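PDB 5IZ5: cytosolic phospholipase A2 delta from Homo sapiens, which hydrolyses the sn-2 ester bond of glycerophospholipids in a calcium-dependent manner, with a preference for linoleic acid at that position. Local coordinates for residues A682-L687 and L731-L736; P714-L719 and V737-K742; R163-L168 and M512-R517; K194-D199 and F211-M216. The protein carries 3 engineered substitutions. All coordinates share one frame; numbering follows the deposited sequence.

The four contacts form two pairs on opposite sides of the chain's centre. Contacts 1 and 2 share the antiparallel neighbours 718-720 and 730-734 of the mixed sheet in the catalytic part: contact 1 is buried and sets a histidine between a carbonyl and a leucine methyl, whereas contact 2 lies at the surface and relies on a glutamate and a water. Contacts 3 and 4 touch through the paired strands 160-172 and 210-216. Contact 3 is buried and brings a hairpin of the catalytic part against this sheet with methionine, leucine and arginine side chains; contact 4, partly buried and local, fixes a loop to its strand mainly with direct polar bonds.

Contact 1: A682-L687 and L731-L736; sequences APFEAL and LLHFPL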
# COMPACT_ATOMS: atom_id res chain seq x y z
N ALA B 682 -6.74 -24.56 -11.93
CA ALA B 682 -5.32 -24.21 -11.78
C ALA B 682 -4.89 -24.04 -10.30
O ALA B 682 -4.40 -22.98 -9.88
CB ALA B 682 -5.00 -22.96 -12.58
N PRO B 683 -5.06 -25.09 -9.49
CA PRO B 683 -4.66 -25.10 -8.08
C PRO B 683 -3.16 -24.88 -7.81
O PRO B 683 -2.80 -24.59 -6.67
CB PRO B 683 -5.04 -26.51 -7.62
CG PRO B 683 -5.15 -27.32 -8.87
CD PRO B 683 -5.67 -26.37 -9.89
N PHE B 684 -2.31 -25.03 -8.83
CA PHE B 684 -0.87 -24.80 -8.67
C PHE B 684 -0.40 -23.49 -9.29
O PHE B 684 0.76 -23.12 -9.12
CB PHE B 684 -0.07 -25.95 -9.27
CG PHE B 684 -0.42 -27.28 -8.69
CD1 PHE B 684 -0.00 -27.63 -7.42
CD2 PHE B 684 -1.18 -28.19 -9.42
CE1 PHE B 684 -0.33 -28.86 -6.88
CE2 PHE B 684 -1.50 -29.42 -8.89
CZ PHE B 684 -1.08 -29.76 -7.62
N GLU B 685 -1.30 -22.79 -9.98
CA GLU B 685 -0.94 -21.58 -10.72
C GLU B 685 -0.32 -20.54 -9.79
O GLU B 685 0.79 -20.06 -10.05
CB GLU B 685 -2.17 -20.99 -11.41
CG GLU B 685 -1.91 -19.71 -12.21
CD GLU B 685 -3.15 -19.14 -12.89
OE1 GLU B 685 -4.21 -19.81 -12.96
OE2 GLU B 685 -3.04 -18.00 -13.38
N ALA B 686 -1.03 -20.20 -8.72
CA ALA B 686 -0.57 -19.21 -7.76
C ALA B 686 0.80 -19.59 -7.21
O ALA B 686 1.69 -18.75 -7.18
CB ALA B 686 -1.58 -19.02 -6.63
N LEU B 687 0.96 -20.84 -6.77
CA LEU B 687 2.23 -21.30 -6.19
C LEU B 687 3.38 -21.17 -7.20
O LEU B 687 4.48 -20.78 -6.84
CB LEU B 687 2.16 -22.74 -5.67
CG LEU B 687 2.23 -22.98 -4.15
CD1 LEU B 687 2.33 -24.47 -3.89
CD2 LEU B 687 3.40 -22.27 -3.49
N LEU B 731 6.98 -26.26 2.01
CA LEU B 731 5.61 -25.94 1.65
C LEU B 731 4.71 -27.16 1.59
O LEU B 731 5.01 -28.13 0.90
CB LEU B 731 5.58 -25.22 0.31
CG LEU B 731 5.67 -23.71 0.48
CD1 LEU B 731 6.75 -23.16 -0.43
CD2 LEU B 731 4.33 -23.04 0.22
N LEU B 732 3.61 -27.08 2.33
CA LEU B 732 2.51 -28.03 2.23
C LEU B 732 1.35 -27.29 1.60
O LEU B 732 0.81 -26.35 2.19
CB LEU B 732 2.10 -28.55 3.61
CG LEU B 732 2.39 -30.00 3.97
CD1 LEU B 732 3.66 -30.53 3.32
CD2 LEU B 732 2.46 -30.15 5.47
N HIS B 733 0.97 -27.73 0.41
CA HIS B 733 -0.02 -27.04 -0.40
C HIS B 733 -1.34 -27.80 -0.44
O HIS B 733 -1.37 -29.00 -0.74
CB HIS B 733 0.53 -26.89 -1.81
CG HIS B 733 -0.34 -26.07 -2.71
ND1 HIS B 733 -0.50 -24.71 -2.56
CD2 HIS B 733 -1.08 -26.42 -3.79
CE1 HIS B 733 -1.31 -24.26 -3.50
NE2 HIS B 733 -1.68 -25.28 -4.26
N PHE B 734 -2.43 -27.09 -0.13
CA PHE B 734 -3.76 -27.67 -0.05
C PHE B 734 -4.67 -27.06 -1.11
O PHE B 734 -5.29 -26.03 -0.88
CB PHE B 734 -4.36 -27.43 1.33
CG PHE B 734 -3.55 -28.02 2.45
CD1 PHE B 734 -3.91 -29.23 3.03
CD2 PHE B 734 -2.41 -27.36 2.92
CE1 PHE B 734 -3.16 -29.77 4.06
CE2 PHE B 734 -1.66 -27.90 3.94
CZ PHE B 734 -2.03 -29.11 4.51
N PRO B 735 -4.76 -27.71 -2.28
CA PRO B 735 -5.65 -27.18 -3.30
C PRO B 735 -7.12 -27.41 -2.96
O PRO B 735 -7.44 -28.31 -2.18
CB PRO B 735 -5.26 -27.96 -4.56
CG PRO B 735 -4.69 -29.23 -4.06
CD PRO B 735 -4.06 -28.92 -2.73
N LEU B 736 -7.99 -26.60 -3.55
CA LEU B 736 -9.42 -26.78 -3.33
C LEU B 736 -9.92 -27.89 -4.25
O LEU B 736 -10.18 -27.66 -5.43
CB LEU B 736 -10.17 -25.48 -3.57
CG LEU B 736 -11.67 -25.51 -3.28
CD1 LEU B 736 -11.98 -25.97 -1.86
CD2 LEU B 736 -12.25 -24.13 -3.52
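His733 is held between Leu687 and the backbone of Pro683, and the packing is closest around its imidazole. Leu687 places CD1 over one ring face, displaced toward the rim, with ND1 the nearest ring atom at 3.1 Å from CD1. At the ring edge NE2 donates to Pro683 O over 2.7 Å; the donor is tilted 28° from the carbonyl plane, while the oxygen lies near the plane of the imidazole. Beside this bond the partly exposed Pro683 presses hard on buried Pro735, with CB to CB at 3.4 Å. CG of His733, anti to the backbone N (chi1 -174°), leads away from strand 730-734 toward the loop that opens helix 685-696. That strand runs parallel to strand 672-676 in the mixed sheet of the catalytic domain, and Ser675 OG from the neighbouring strand bonds to His733 ND1. Both ring nitrogens thus have partners. The rest of the contact is looser. Phe684 slants past the imidazole, its CD1 4.0 Å from His733 CD2, and Leu687 CD2 meets Leu731 CD2 at 3.9 Å as the two leucines slide past each other.

Contact 2: P714-L719 and V737-K742; sequences PRECHL and VNASFK
Glu716 sends CG anti to its carbonyl carbon (chi1 -72°) and then bends at chi2 (90°), and its carboxylate ends beside Ser740, whose OG sits between the backbone N and the carbonyl carbon. Three groups gather at Glu716 OE2. The backbone N of Ser740 donates to it over 3.0 Å, arriving on the syn side but 34° out of the carboxylate plane. Ser740 OG lies 2.8 Å from the same Glu716 OE2, though this hydroxyl also bonds to Tyr791 OH and its proton is not assigned. The third is a water that donates to Glu716 OE2 and accepts from the backbone N atoms of Ala739 and Phe741, so that it links the glutamate to amides on both flanks of Ser740. The two segments extend from neighbouring antiparallel strands of the catalytic domain: 714-719 runs into strand 718-720, and the loop after strand 730-734 contains 737-742. An alanine in place of Glu716 would probably leave the amide of Ser740 without its carboxylate acceptor and the water less firmly placed. Van der Waals contacts accompany these bonds. Ala739 CB lies 3.7 Å from Glu716 OE2, and Val737 CG2 rests 3.6 Å from Pro714 O; the apolar pair is Pro714 CG with Val737 CG2, at 4.2 Å. Within 714-719, Arg715 N donates to His718 NE2 over 3.1 Å, a bond that spans Glu716, while the guanidinium of Arg715 pairs with Asp710.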
# COMPACT_ATOMS: atom_id res chain seq x y z
N PRO B 714 -5.40 -33.49 -8.70
CA PRO B 714 -4.71 -33.07 -7.48
C PRO B 714 -5.30 -33.73 -6.25
O PRO B 714 -6.48 -34.04 -6.21
CB PRO B 714 -4.92 -31.55 -7.45
CG PRO B 714 -6.02 -31.26 -8.40
CD PRO B 714 -6.12 -32.39 -9.37
N ARG B 715 -4.43 -33.99 -5.28
CA ARG B 715 -4.78 -34.57 -4.00
C ARG B 715 -4.94 -33.50 -2.93
O ARG B 715 -4.66 -32.32 -3.15
CB ARG B 715 -3.70 -35.57 -3.58
CG ARG B 715 -3.29 -36.54 -4.68
CD ARG B 715 -2.22 -37.51 -4.20
NE ARG B 715 -0.95 -36.84 -3.91
CZ ARG B 715 -0.06 -36.46 -4.82
NH1 ARG B 715 -0.27 -36.67 -6.12
NH2 ARG B 715 1.07 -35.87 -4.43
N GLU B 716 -5.37 -33.93 -1.75
CA GLU B 716 -5.64 -33.03 -0.63
C GLU B 716 -4.40 -32.25 -0.17
O GLU B 716 -4.53 -31.14 0.36
CB GLU B 716 -6.21 -33.80 0.55
CG GLU B 716 -7.64 -34.30 0.39
CD GLU B 716 -7.74 -35.68 -0.24
OE1 GLU B 716 -6.77 -36.13 -0.88
OE2 GLU B 716 -8.80 -36.32 -0.10
N CYS B 717 -3.22 -32.82 -0.36
CA CYS B 717 -2.00 -32.22 0.15
C CYS B 717 -0.80 -32.55 -0.73
O CYS B 717 -0.56 -33.71 -1.05
CB CYS B 717 -1.75 -32.74 1.55
SG CYS B 717 -0.32 -32.01 2.37
N HIS B 718 -0.05 -31.52 -1.12
CA HIS B 718 1.18 -31.69 -1.89
C HIS B 718 2.35 -31.04 -1.18
O HIS B 718 2.26 -29.89 -0.76
CB HIS B 718 1.04 -31.04 -3.25
CG HIS B 718 0.03 -31.68 -4.14
ND1 HIS B 718 0.38 -32.49 -5.20
CD2 HIS B 718 -1.32 -31.64 -4.12
CE1 HIS B 718 -0.72 -32.91 -5.80
NE2 HIS B 718 -1.76 -32.41 -5.17
N LEU B 719 3.45 -31.78 -1.10
CA LEU B 719 4.67 -31.30 -0.46
C LEU B 719 5.62 -30.73 -1.50
O LEU B 719 5.94 -31.39 -2.48
CB LEU B 719 5.36 -32.44 0.29
CG LEU B 719 6.73 -32.15 0.90
CD1 LEU B 719 6.60 -31.19 2.07
CD2 LEU B 719 7.39 -33.44 1.35
N VAL B 737 -10.02 -29.09 -3.70
CA VAL B 737 -10.38 -30.27 -4.49
C VAL B 737 -11.23 -31.22 -3.66
O VAL B 737 -11.00 -31.38 -2.46
CB VAL B 737 -9.11 -30.98 -5.02
CG1 VAL B 737 -8.29 -31.59 -3.89
CG2 VAL B 737 -9.48 -32.03 -6.06
N ASN B 738 -12.23 -31.83 -4.29
CA ASN B 738 -13.03 -32.87 -3.67
C ASN B 738 -12.52 -34.21 -4.16
O ASN B 738 -12.93 -34.69 -5.21
CB ASN B 738 -14.51 -32.69 -4.04
CG ASN B 738 -15.42 -33.64 -3.28
OD1 ASN B 738 -15.02 -34.27 -2.30
ND2 ASN B 738 -16.67 -33.73 -3.72
N ALA B 739 -11.58 -34.80 -3.42
CA ALA B 739 -11.02 -36.09 -3.78
C ALA B 739 -11.60 -37.19 -2.88
O ALA B 739 -12.73 -37.61 -3.09
CB ALA B 739 -9.49 -36.05 -3.72
N SER B 740 -10.85 -37.61 -1.86
CA SER B 740 -11.27 -38.73 -1.03
C SER B 740 -12.54 -38.40 -0.23
O SER B 740 -13.26 -39.30 0.18
CB SER B 740 -10.13 -39.18 -0.11
OG SER B 740 -10.11 -38.45 1.11
N PHE B 741 -12.81 -37.11 -0.04
CA PHE B 741 -14.01 -36.64 0.68
C PHE B 741 -15.32 -37.09 0.03
O PHE B 741 -16.34 -37.14 0.70
CB PHE B 741 -14.00 -35.11 0.78
CG PHE B 741 -15.12 -34.53 1.62
CD1 PHE B 741 -15.11 -34.67 3.00
CD2 PHE B 741 -16.16 -33.83 1.04
CE1 PHE B 741 -16.12 -34.13 3.78
CE2 PHE B 741 -17.18 -33.28 1.81
CZ PHE B 741 -17.16 -33.43 3.19
N LYS B 742 -15.30 -37.38 -1.26
CA LYS B 742 -16.51 -37.88 -1.93
C LYS B 742 -17.01 -39.14 -1.20
O LYS B 742 -18.21 -39.30 -0.97
CB LYS B 742 -16.25 -38.19 -3.40
CG LYS B 742 -17.29 -37.64 -4.38
CD LYS B 742 -16.75 -37.55 -5.80
CE LYS B 742 -15.38 -36.88 -5.86
NZ LYS B 742 -15.16 -36.09 -7.11
O HOH W 1 -11.00 -34.71 -0.63

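Contact 3: R163-L168 and M512-R517; sequences RELSCL and MGRLMR
Met512 crosses obliquely in front of Arg163 and Leu165, and each atom of its side chain finds a partner. CB packs on Leu165, 3.9 Å from CD1 of that leucine. CG, anti to the backbone N (chi1 -160°), comes to 3.6 Å from Arg163 O. SD then accepts a weak hydrogen bond from Arg163 N, 3.3 Å away, and the terminal CE rests on the aliphatic base of the same arginine, 3.8 Å from Arg163 CB. The charged end of Arg163 turns elsewhere, to Glu152. Arg514 completes the contact, packing beside Met512 against Leu165, the arginine and leucine side chains sliding past each other in opposite directions. Leu165 CB stands 3.8 Å above the guanidinium plane of Arg514, over its centre, and Leu165 CD2 lies 3.7 Å from Arg514 CD. NH1 of Arg514 bonds back to Met512 O over 3.2 Å, and its NH2 goes to Pro279 O, which fixes the rotation of the flat group. A leucine in place of Arg514 would probably leave Met512 O and Pro279 O without these donors and Leu165 without the flat surface beneath its CB. Beside Leu165, strand 160-172 is tied by the Cys167-Cys278 disulfide. The partner is a two-residue beta hairpin: Met512 and Gly513, both with positive phi, fit a type I' turn between strands 509-511 and 514-517, and Met516 with Arg517 forms a classic beta bulge opposite Glu509.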
# COMPACT_ATOMS: atom_id res chain seq x y z
N ARG B 163 14.95 14.15 5.46
CA ARG B 163 15.78 15.35 5.47
C ARG B 163 15.54 16.11 6.76
O ARG B 163 14.47 15.98 7.37
CB ARG B 163 15.43 16.25 4.28
CG ARG B 163 15.60 15.59 2.92
CD ARG B 163 17.05 15.22 2.65
NE ARG B 163 17.91 16.41 2.67
CZ ARG B 163 18.17 17.20 1.62
NH1 ARG B 163 17.64 16.94 0.43
NH2 ARG B 163 18.95 18.26 1.78
N GLU B 164 16.52 16.90 7.19
CA GLU B 164 16.36 17.73 8.39
C GLU B 164 15.22 18.72 8.17
O GLU B 164 15.15 19.35 7.12
CB GLU B 164 17.65 18.49 8.72
CG GLU B 164 17.61 19.19 10.06
CD GLU B 164 18.88 19.98 10.37
OE1 GLU B 164 18.78 20.97 11.10
OE2 GLU B 164 19.97 19.61 9.88
N LEU B 165 14.33 18.83 9.15
CA LEU B 165 13.13 19.65 9.00
C LEU B 165 13.17 20.81 9.98
O LEU B 165 13.46 20.62 11.16
CB LEU B 165 11.85 18.83 9.25
CG LEU B 165 10.67 19.04 8.31
CD1 LEU B 165 11.06 18.73 6.88
CD2 LEU B 165 9.52 18.16 8.76
N SER B 166 12.89 22.01 9.47
CA SER B 166 12.66 23.17 10.31
C SER B 166 11.17 23.49 10.36
O SER B 166 10.41 23.14 9.46
CB SER B 166 13.44 24.37 9.77
OG SER B 166 14.83 24.12 9.80
N CYS B 167 10.77 24.12 11.45
CA CYS B 167 9.38 24.44 11.71
C CYS B 167 9.30 25.95 11.99
O CYS B 167 10.09 26.47 12.78
CB CYS B 167 8.88 23.64 12.93
SG CYS B 167 8.63 21.81 12.89
N LEU B 168 8.38 26.66 11.34
CA LEU B 168 8.23 28.10 11.58
C LEU B 168 6.80 28.48 11.96
O LEU B 168 5.86 28.18 11.23
CB LEU B 168 8.79 28.89 10.39
CG LEU B 168 8.14 30.01 9.56
CD1 LEU B 168 6.94 30.73 10.13
CD2 LEU B 168 9.24 31.02 9.23
N MET B 512 7.61 14.25 5.29
CA MET B 512 8.98 13.91 5.71
C MET B 512 9.00 13.05 6.97
O MET B 512 9.83 13.23 7.86
CB MET B 512 9.81 15.18 5.92
CG MET B 512 11.31 14.97 5.87
SD MET B 512 11.89 14.60 4.23
CE MET B 512 11.72 16.20 3.43
N GLY B 513 8.07 12.09 7.04
CA GLY B 513 8.03 11.15 8.13
C GLY B 513 7.31 11.64 9.36
O GLY B 513 7.11 10.86 10.30
N ARG B 514 6.91 12.92 9.38
CA ARG B 514 6.15 13.49 10.49
C ARG B 514 4.65 13.49 10.21
O ARG B 514 4.22 13.71 9.08
CB ARG B 514 6.57 14.93 10.79
CG ARG B 514 7.84 15.06 11.61
CD ARG B 514 9.07 15.06 10.74
NE ARG B 514 10.28 15.40 11.49
CZ ARG B 514 11.51 15.35 10.99
NH1 ARG B 514 11.71 14.96 9.74
NH2 ARG B 514 12.55 15.68 11.75
N LEU B 515 3.88 13.26 11.26
CA LEU B 515 2.43 13.33 11.17
C LEU B 515 2.00 14.79 11.06
O LEU B 515 2.30 15.59 11.93
CB LEU B 515 1.83 12.68 12.41
CG LEU B 515 0.31 12.74 12.56
CD1 LEU B 515 -0.36 11.94 11.46
CD2 LEU B 515 -0.08 12.24 13.93
N MET B 516 1.32 15.13 9.96
CA MET B 516 0.86 16.50 9.69
C MET B 516 -0.60 16.70 10.10
O MET B 516 -0.96 17.74 10.64
CB MET B 516 1.01 16.83 8.20
CG MET B 516 2.45 16.88 7.71
SD MET B 516 3.38 18.28 8.43
CE MET B 516 4.24 17.52 9.80
N ARG B 517 -1.44 15.70 9.84
CA ARG B 517 -2.84 15.76 10.26
C ARG B 517 -3.38 14.37 10.54
O ARG B 517 -3.45 13.52 9.65
CB ARG B 517 -3.71 16.45 9.20
CG ARG B 517 -5.13 16.71 9.68
CD ARG B 517 -5.83 17.73 8.80
NE ARG B 517 -6.29 17.16 7.54
CZ ARG B 517 -7.50 16.63 7.31
NH1 ARG B 517 -8.42 16.58 8.27
NH2 ARG B 517 -7.78 16.15 6.10
O HOH W 2 14.15 14.61 9.38

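Contact 4: K194-D199 and F211-M216; sequences KGSYED and FRFHYM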
# COMPACT_ATOMS: atom_id res chain seq x y z
N LYS B 194 7.87 29.28 0.03
CA LYS B 194 8.20 28.39 -1.07
C LYS B 194 9.12 27.26 -0.62
O LYS B 194 10.14 27.50 0.02
CB LYS B 194 8.91 29.14 -2.20
CG LYS B 194 8.04 29.62 -3.35
CD LYS B 194 8.95 29.89 -4.55
CE LYS B 194 8.43 29.24 -5.82
NZ LYS B 194 9.50 29.10 -6.85
N GLY B 195 8.75 26.03 -0.98
CA GLY B 195 9.51 24.85 -0.59
C GLY B 195 8.98 24.16 0.65
O GLY B 195 9.41 23.05 0.96
N SER B 196 8.05 24.80 1.36
CA SER B 196 7.43 24.19 2.53
C SER B 196 6.34 23.22 2.11
O SER B 196 5.87 23.27 0.97
CB SER B 196 6.82 25.26 3.44
OG SER B 196 5.71 25.89 2.82
N TYR B 197 5.93 22.36 3.04
CA TYR B 197 4.81 21.44 2.81
C TYR B 197 3.51 22.19 2.57
O TYR B 197 2.74 21.84 1.67
CB TYR B 197 4.66 20.50 4.02
CG TYR B 197 3.37 19.69 4.05
CD1 TYR B 197 3.13 18.69 3.10
CD2 TYR B 197 2.41 19.90 5.03
CE1 TYR B 197 1.96 17.95 3.13
CE2 TYR B 197 1.23 19.17 5.07
CZ TYR B 197 1.02 18.19 4.12
OH TYR B 197 -0.15 17.45 4.18
N GLU B 198 3.25 23.21 3.38
CA GLU B 198 2.01 23.97 3.30
C GLU B 198 2.03 24.90 2.10
O GLU B 198 1.00 25.13 1.47
CB GLU B 198 1.79 24.77 4.58
CG GLU B 198 1.56 23.92 5.83
CD GLU B 198 2.83 23.32 6.42
OE1 GLU B 198 3.93 23.58 5.88
OE2 GLU B 198 2.72 22.60 7.44
N ASP B 199 3.21 25.43 1.79
CA ASP B 199 3.44 26.34 0.67
C ASP B 199 2.80 27.72 0.88
O ASP B 199 3.52 28.71 1.05
CB ASP B 199 2.97 25.73 -0.66
CG ASP B 199 3.32 26.61 -1.84
OD1 ASP B 199 2.40 27.16 -2.47
OD2 ASP B 199 4.52 26.77 -2.13
N PHE B 211 -0.15 30.03 12.62
CA PHE B 211 0.24 29.25 11.45
C PHE B 211 1.56 28.52 11.67
O PHE B 211 2.47 29.05 12.31
CB PHE B 211 0.41 30.15 10.23
CG PHE B 211 -0.77 31.03 9.96
CD1 PHE B 211 -1.77 30.62 9.09
CD2 PHE B 211 -0.89 32.27 10.58
CE1 PHE B 211 -2.86 31.43 8.84
CE2 PHE B 211 -1.98 33.08 10.34
CZ PHE B 211 -2.97 32.66 9.47
N ARG B 212 1.65 27.31 11.12
CA ARG B 212 2.87 26.53 11.16
C ARG B 212 3.26 26.14 9.74
O ARG B 212 2.42 25.67 8.98
CB ARG B 212 2.65 25.28 12.02
CG ARG B 212 3.75 24.21 11.92
CD ARG B 212 4.75 24.28 13.04
NE ARG B 212 4.13 24.02 14.32
CZ ARG B 212 4.79 24.08 15.47
NH1 ARG B 212 6.08 24.38 15.50
NH2 ARG B 212 4.14 23.83 16.60
N PHE B 213 4.53 26.36 9.40
CA PHE B 213 5.09 25.85 8.16
C PHE B 213 6.18 24.83 8.47
O PHE B 213 7.00 25.05 9.38
CB PHE B 213 5.71 26.97 7.32
CG PHE B 213 4.70 27.92 6.73
CD1 PHE B 213 4.25 27.77 5.42
CD2 PHE B 213 4.23 28.99 7.47
CE1 PHE B 213 3.34 28.65 4.87
CE2 PHE B 213 3.32 29.88 6.93
CZ PHE B 213 2.87 29.71 5.62
N HIS B 214 6.19 23.74 7.71
CA HIS B 214 7.27 22.77 7.78
C HIS B 214 8.03 22.80 6.48
O HIS B 214 7.43 22.78 5.40
CB HIS B 214 6.70 21.37 8.00
CG HIS B 214 5.87 21.25 9.24
ND1 HIS B 214 4.54 21.62 9.29
CD2 HIS B 214 6.17 20.77 10.47
CE1 HIS B 214 4.06 21.38 10.50
NE2 HIS B 214 5.03 20.87 11.23
N TYR B 215 9.36 22.84 6.57
CA TYR B 215 10.20 22.93 5.39
C TYR B 215 11.60 22.43 5.71
O TYR B 215 12.04 22.42 6.85
CB TYR B 215 10.25 24.38 4.89
CG TYR B 215 10.78 25.33 5.93
CD1 TYR B 215 12.08 25.83 5.85
CD2 TYR B 215 9.98 25.72 7.00
CE1 TYR B 215 12.57 26.69 6.82
CE2 TYR B 215 10.46 26.58 7.96
CZ TYR B 215 11.75 27.06 7.87
OH TYR B 215 12.20 27.92 8.82
N MET B 216 12.29 22.01 4.67
CA MET B 216 13.64 21.50 4.81
C MET B 216 14.62 22.58 5.27
O MET B 216 14.67 23.67 4.69
CB MET B 216 14.12 20.96 3.48
CG MET B 216 13.64 19.55 3.18
SD MET B 216 14.01 19.09 1.49
CE MET B 216 15.73 19.47 1.37
O HOH W 3 10.64 21.14 2.45
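Glu198 OE2 receives His214 ND1 over 2.8 Å, using its syn lone pair, with the oxygen only 3° out of the imidazole plane. The other oxygen, Glu198 OE1, takes the backbone N of the same histidine at 2.9 Å, so the carboxylate grips His214 at two points. Its plane and that of the ring are nearly coplanar. CG of His214, anti to the carbonyl carbon (chi1 -58°), starts the ring on the glutamate's side of strand 210-216. Earlier in the loop, Tyr197 N donates to His214 O over 2.8 Å, and a water joins Gly195 O to Met216 N. Ser196 OG, in an ST motif, accepts from Asp199 N over 2.7 Å and also bonds to Leu193 O; on the strand side it meets the edge of the Phe213 ring, 3.5 Å from CD1. The loop 194-199 thereby lines the strand that pairs with 160-172 in what may be a second C2 domain. Arg212 O, close to Glu198 OE2, is another acceptor and takes its bond from Gln201 NE2. Two N-H groups of one residue directed at a single carboxylate would probably stabilise the negative charge of Glu198 and favour a protonated His214 ring.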